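Local coordinates for titin (Homo sapiens, PDB 5JDD), which is a giant muscle protein whose tandem immunoglobulin domains, here three from the I-band, probably serve as links in an elastic chain along the sarcomere, at residues E89-K95 and C112-H116; V119-W123 and L144-I148. All coordinates share one frame; numbering follows the deposited sequence.

From the N terminus the chain leaves strand 80-89 of one immunoglobulin domain and enters the next at strand 93-95. Contact 1 closes the first loop when strand 108-114 pairs antiparallel with 93-95, and His-116, just past its end, reaches back to Glu-89, the last residue of strand 80-89. Contact 2 follows in series: the chain passes through 119-123 and, 20 residues later, segment 144-148, on strand 144-149, comes up beside it. The two loops neither nest nor cross, yet they meet, for strands 108-114 and 144-149 are neighbours in one sheet and Cys-112 O lies 2.9 Å from His-145 N, a probable hydrogen bond. Contact 1 pairs that sheet's edge strand with its neighbour and ties the interdomain connection to 115-116; contact 2 spans the sandwich's two sheets.

Contact 1: E89-K95 and C112-H116; sequences ETLHITK and CEVSH
Ile-93 and Val-114 form an antiparallel non-hydrogen-bonded pair, after which the register slips by one at a classic beta bulge: Thr-94 N (2.8 Å) and Lys-95 N (3.3 Å) both donate to Glu-113 O, from the same face of its carbonyl plane. Glu-113 N returns a bond to Lys-95 O. Lys-95 and Glu-113 run side by side, and the bend at chi3 of the lysine (-75°) brings NZ to within 2.7 Å of Glu-113 OE2, above the carboxylate plane, in a salt bridge. Water 2 donates to the other oxygen, OE1, and joins it to Thr-94 OG1. Strand 93-95 is the outermost strand of its sheet in this I-set domain, laid against 108-114, while Glu-89 still belongs to strand 80-89 of the preceding domain. Across the linker, His-116 NE2 donates to Glu-89 OE1 (2.6 Å, 169° at the hydrogen), nearly in the ring plane; Glu-89 OE1 is met on its anti side, somewhat out of the carboxylate plane. Ser-115 OG accepts from His-92 N at 2.9 Å and shares a hydrogen bond of 2.7 Å with His-116 ND1. Ser-115 CB sits over the His-92 ring, 3.4 Å from its centroid, a CH-pi contact; the ring's ND1 donates to Thr-90 O.

Contact 2: V119-W123 and L144-I148; sequences VPSMW and LHQLI
Trp-123 lays its indole against Leu-147, whose CB stands 3.5 Å from the centroid of the six-membered ring and only 3° off the normal, a CH-pi contact over the centre of the face. The two side chains run past one another in opposite directions, and Leu-147 CD2 reaches the same ring near CE3. Trp-123 CZ2 also comes within 3.5 Å of the backbone C of Gln-146. The other close approach belongs to His-145: its CE1 comes edge-on, near the ring plane, to Val-119 O at 3.1 Å.

Polar links between the segments run through water. Water 4 accepts from Trp-123 NE1 (3.1 Å) and is hydrogen-bonded to His-145 ND1 (2.8 Å) and Ser-121 OG (2.7 Å), so one molecule gathers three side chains; it lies in the planes of both rings. Water 3 accepts from Val-119 N and bonds to His-145 NE2 (3.0 Å). A water on each ring nitrogen probably helps to hold the imidazole's rotation. With CG anti to the carbonyl carbon (chi1 -74°), the ring can bring CE1 to Val-119 O and ND1 to the water shared with Ser-121.

Further out, Phe-162 meets both rings, edge-to-face with Trp-123 and at about 40° to His-145, while Ile-138 packs on Trp-123 and Val-140 on His-145. Trp-123 corresponds to the core tryptophan of immunoglobulin domains. It opens strand 123-125 in one sheet of the sandwich and packs across the interior on strand 144-149 of the other, which lies between strands 108-114 and 136-141.

Contact 1: E89-K95 and C112-H116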
loop_
_atom_site.group_PDB
_atom_site.type_symbol
_atom_site.label_atom_id
_atom_site.label_comp_id
_atom_site.label_asym_id
_atom_site.label_seq_id
_atom_site.Cartn_x
_atom_site.Cartn_y
_atom_site.Cartn_z
ATOM N N GLU A 89 18.048 -6.744 -13.947
ATOM C CA GLU A 89 16.711 -6.226 -13.691
ATOM C C GLU A 89 16.727 -5.524 -12.334
ATOM O O GLU A 89 17.353 -6.007 -11.387
ATOM C CB GLU A 89 15.641 -7.331 -13.758
ATOM C CG GLU A 89 15.467 -7.906 -15.170
ATOM C CD GLU A 89 14.218 -8.758 -15.345
ATOM O OE1 GLU A 89 13.489 -8.997 -14.360
ATOM O OE2 GLU A 89 13.968 -9.202 -16.490
ATOM N N THR A 90 16.086 -4.367 -12.247
ATOM C CA THR A 90 15.972 -3.667 -10.985
ATOM C C THR A 90 14.513 -3.623 -10.575
ATOM O O THR A 90 13.620 -3.651 -11.429
ATOM C CB THR A 90 16.503 -2.231 -11.089
ATOM O OG1 THR A 90 15.698 -1.501 -12.024
ATOM C CG2 THR A 90 17.953 -2.230 -11.542
ATOM N N LEU A 91 14.268 -3.558 -9.272
ATOM C CA LEU A 91 12.905 -3.438 -8.758
ATOM C C LEU A 91 12.417 -2.027 -9.015
ATOM O O LEU A 91 13.085 -1.056 -8.651
ATOM C CB LEU A 91 12.880 -3.705 -7.263
ATOM C CG LEU A 91 13.359 -5.081 -6.795
ATOM C CD1 LEU A 91 13.310 -5.190 -5.277
ATOM C CD2 LEU A 91 12.554 -6.211 -7.429
ATOM N N HIS A 92 11.257 -1.903 -9.647
ATOM C CA HIS A 92 10.732 -0.573 -9.934
ATOM C C HIS A 92 9.217 -0.539 -9.970
ATOM O O HIS A 92 8.552 -1.573 -10.065
ATOM C CB HIS A 92 11.308 -0.039 -11.256
ATOM C CG HIS A 92 10.989 -0.888 -12.450
ATOM N ND1 HIS A 92 11.762 -1.966 -12.826
ATOM C CD2 HIS A 92 9.991 -0.805 -13.365
ATOM C CE1 HIS A 92 11.253 -2.515 -13.917
ATOM N NE2 HIS A 92 10.180 -1.828 -14.266
ATOM N N ILE A 93 8.677 0.672 -9.898
ATOM C CA ILE A 93 7.238 0.901 -9.912
ATOM C C ILE A 93 6.719 0.852 -11.348
ATOM O O ILE A 93 7.316 1.460 -12.242
ATOM C CB ILE A 93 6.916 2.280 -9.319
ATOM C CG1 ILE A 93 7.405 2.384 -7.865
ATOM C CG2 ILE A 93 5.422 2.571 -9.399
ATOM C CD1 ILE A 93 6.748 1.402 -6.915
ATOM N N THR A 94 5.624 0.124 -11.578
ATOM C CA THR A 94 5.011 0.079 -12.912
ATOM C C THR A 94 3.641 0.751 -12.976
ATOM O O THR A 94 3.138 1.021 -14.058
ATOM C CB THR A 94 4.850 -1.348 -13.443
ATOM O OG1 THR A 94 3.861 -2.023 -12.662
ATOM C CG2 THR A 94 6.177 -2.117 -13.370
ATOM N N LYS A 95 3.022 1.007 -11.828
ATOM C CA LYS A 95 1.787 1.781 -11.787
ATOM C C LYS A 95 1.811 2.609 -10.510
ATOM O O LYS A 95 2.040 2.073 -9.426
ATOM C CB LYS A 95 0.549 0.879 -11.821
ATOM C CG LYS A 95 -0.758 1.658 -11.895
ATOM C CD LYS A 95 -1.978 0.731 -11.867
ATOM C CE LYS A 95 -2.188 0.025 -13.195
ATOM N NZ LYS A 95 -3.262 -1.012 -13.141
ATOM N N CYS A 112 -0.312 0.432 -5.623
ATOM C CA CYS A 112 0.639 0.555 -6.716
ATOM C C CYS A 112 0.945 -0.821 -7.279
ATOM O O CYS A 112 0.570 -1.843 -6.691
ATOM C CB CYS A 112 1.929 1.246 -6.258
ATOM S SG CYS A 112 2.937 0.307 -5.061
ATOM N N GLU A 113 1.634 -0.854 -8.412
ATOM C CA GLU A 113 2.086 -2.114 -8.989
ATOM C C GLU A 113 3.586 -2.023 -9.163
ATOM O O GLU A 113 4.115 -0.946 -9.461
ATOM C CB GLU A 113 1.369 -2.425 -10.313
ATOM C CG GLU A 113 -0.133 -2.670 -10.108
ATOM C CD GLU A 113 -0.950 -2.858 -11.383
ATOM O OE1 GLU A 113 -0.387 -3.157 -12.462
ATOM O OE2 GLU A 113 -2.191 -2.717 -11.289
ATOM N N VAL A 114 4.259 -3.141 -8.921
ATOM C CA VAL A 114 5.703 -3.213 -8.989
ATOM C C VAL A 114 6.148 -4.209 -10.064
ATOM O O VAL A 114 5.347 -4.981 -10.592
ATOM C CB VAL A 114 6.324 -3.552 -7.603
ATOM C CG1 VAL A 114 5.903 -2.507 -6.561
ATOM C CG2 VAL A 114 5.918 -4.950 -7.157
ATOM N N SER A 115 7.440 -4.188 -10.366
ATOM C CA SER A 115 7.998 -4.897 -11.513
ATOM C C SER A 115 8.149 -6.406 -11.323
ATOM O O SER A 115 8.238 -7.156 -12.300
ATOM C CB SER A 115 9.358 -4.295 -11.848
ATOM O OG SER A 115 10.205 -4.330 -10.712
ATOM N N HIS A 116 8.211 -6.847 -10.069
ATOM C CA HIS A 116 8.525 -8.240 -9.762
ATOM C C HIS A 116 7.669 -8.800 -8.639
ATOM O O HIS A 116 7.184 -8.062 -7.779
ATOM C CB HIS A 116 10.003 -8.367 -9.375
ATOM C CG HIS A 116 10.937 -8.085 -10.502
ATOM N ND1 HIS A 116 11.324 -6.807 -10.849
ATOM C CD2 HIS A 116 11.547 -8.915 -11.379
ATOM C CE1 HIS A 116 12.136 -6.866 -11.892
ATOM N NE2 HIS A 116 12.286 -8.134 -12.232
HETATM O O HOH W 1 3.709 -4.760 -12.726
HETATM O O HOH W 2 1.342 -1.932 -14.182
#

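Contact 2: V119-W123 and L144-I148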
loop_
_atom_site.group_PDB
_atom_site.type_symbol
_atom_site.label_atom_id
_atom_site.label_comp_id
_atom_site.label_asym_id
_atom_site.label_seq_id
_atom_site.Cartn_x
_atom_site.Cartn_y
_atom_site.Cartn_z
ATOM N N VAL A 119 8.221 -8.745 -3.844
ATOM C CA VAL A 119 8.758 -7.508 -3.288
ATOM C C VAL A 119 8.110 -7.322 -1.923
ATOM O O VAL A 119 6.891 -7.381 -1.812
ATOM C CB VAL A 119 8.433 -6.291 -4.177
ATOM C CG1 VAL A 119 8.821 -4.992 -3.479
ATOM C CG2 VAL A 119 9.153 -6.411 -5.512
ATOM N N PRO A 120 8.921 -7.128 -0.870
ATOM C CA PRO A 120 8.299 -6.965 0.451
ATOM C C PRO A 120 7.508 -5.669 0.569
ATOM O O PRO A 120 7.836 -4.657 -0.051
ATOM C CB PRO A 120 9.491 -6.941 1.412
ATOM C CG PRO A 120 10.661 -6.547 0.573
ATOM C CD PRO A 120 10.390 -7.038 -0.819
ATOM N N SER A 121 6.439 -5.716 1.351
ATOM C CA SER A 121 5.678 -4.509 1.649
ATOM C C SER A 121 6.517 -3.500 2.415
ATOM O O SER A 121 7.110 -3.831 3.441
ATOM C CB SER A 121 4.476 -4.855 2.514
ATOM O OG SER A 121 3.601 -5.721 1.835
ATOM N N MET A 122 6.532 -2.260 1.944
ATOM C CA MET A 122 7.165 -1.185 2.704
ATOM C C MET A 122 6.414 0.113 2.493
ATOM O O MET A 122 6.553 0.757 1.455
ATOM C CB MET A 122 8.631 -1.008 2.304
ATOM C CG MET A 122 9.362 0.066 3.133
ATOM S SD MET A 122 9.339 -0.229 4.922
ATOM C CE MET A 122 10.274 -1.747 5.042
ATOM N N TRP A 123 5.622 0.487 3.494
ATOM C CA TRP A 123 4.780 1.673 3.432
ATOM C C TRP A 123 5.200 2.690 4.475
ATOM O O TRP A 123 5.417 2.344 5.637
ATOM C CB TRP A 123 3.325 1.280 3.694
ATOM C CG TRP A 123 2.706 0.461 2.599
ATOM C CD1 TRP A 123 2.652 -0.904 2.515
ATOM C CD2 TRP A 123 2.058 0.965 1.430
ATOM N NE1 TRP A 123 2.001 -1.278 1.359
ATOM C CE2 TRP A 123 1.616 -0.152 0.677
ATOM C CE3 TRP A 123 1.795 2.249 0.952
ATOM C CZ2 TRP A 123 0.930 -0.016 -0.536
ATOM C CZ3 TRP A 123 1.106 2.387 -0.248
ATOM C CH2 TRP A 123 0.687 1.258 -0.980
ATOM N N LEU A 144 0.806 -6.459 -7.178
ATOM C CA LEU A 144 -0.024 -5.365 -6.673
ATOM C C LEU A 144 0.174 -5.191 -5.171
ATOM O O LEU A 144 0.107 -6.150 -4.405
ATOM C CB LEU A 144 -1.507 -5.628 -6.971
ATOM C CG LEU A 144 -2.541 -4.621 -6.451
ATOM C CD1 LEU A 144 -2.519 -3.351 -7.264
ATOM C CD2 LEU A 144 -3.946 -5.219 -6.460
ATOM N N HIS A 145 0.404 -3.956 -4.748
ATOM C CA HIS A 145 0.570 -3.648 -3.336
ATOM C C HIS A 145 -0.463 -2.636 -2.907
ATOM O O HIS A 145 -0.655 -1.619 -3.568
ATOM C CB HIS A 145 1.977 -3.116 -3.073
ATOM C CG HIS A 145 3.021 -4.181 -3.133
ATOM N ND1 HIS A 145 3.486 -4.828 -2.008
ATOM C CD2 HIS A 145 3.646 -4.761 -4.190
ATOM C CE1 HIS A 145 4.372 -5.741 -2.367
ATOM N NE2 HIS A 145 4.489 -5.715 -3.684
ATOM N N GLN A 146 -1.127 -2.916 -1.788
ATOM C CA GLN A 146 -2.214 -2.067 -1.324
ATOM C C GLN A 146 -2.080 -1.701 0.154
ATOM O O GLN A 146 -1.657 -2.518 0.980
ATOM C CB GLN A 146 -3.557 -2.762 -1.580
ATOM C CG GLN A 146 -4.776 -1.936 -1.221
ATOM C CD GLN A 146 -6.071 -2.686 -1.464
ATOM O OE1 GLN A 146 -6.116 -3.915 -1.383
ATOM N NE2 GLN A 146 -7.131 -1.950 -1.762
ATOM N N LEU A 147 -2.456 -0.462 0.466
ATOM C CA LEU A 147 -2.564 0.028 1.839
ATOM C C LEU A 147 -3.998 0.476 2.036
ATOM O O LEU A 147 -4.494 1.344 1.314
ATOM C CB LEU A 147 -1.621 1.207 2.082
ATOM C CG LEU A 147 -1.748 1.889 3.455
ATOM C CD1 LEU A 147 -1.300 0.942 4.555
ATOM C CD2 LEU A 147 -0.921 3.163 3.513
ATOM N N ILE A 148 -4.679 -0.139 2.997
ATOM C CA ILE A 148 -6.049 0.234 3.321
ATOM C C ILE A 148 -6.070 0.896 4.696
ATOM O O ILE A 148 -5.549 0.341 5.672
ATOM C CB ILE A 148 -6.967 -0.984 3.294
ATOM C CG1 ILE A 148 -6.966 -1.587 1.887
ATOM C CG2 ILE A 148 -8.378 -0.607 3.706
ATOM C CD1 ILE A 148 -7.322 -3.048 1.854
HETATM O O HOH W 3 5.603 -7.943 -5.411
HETATM O O HOH W 4 2.000 -4.156 0.252
#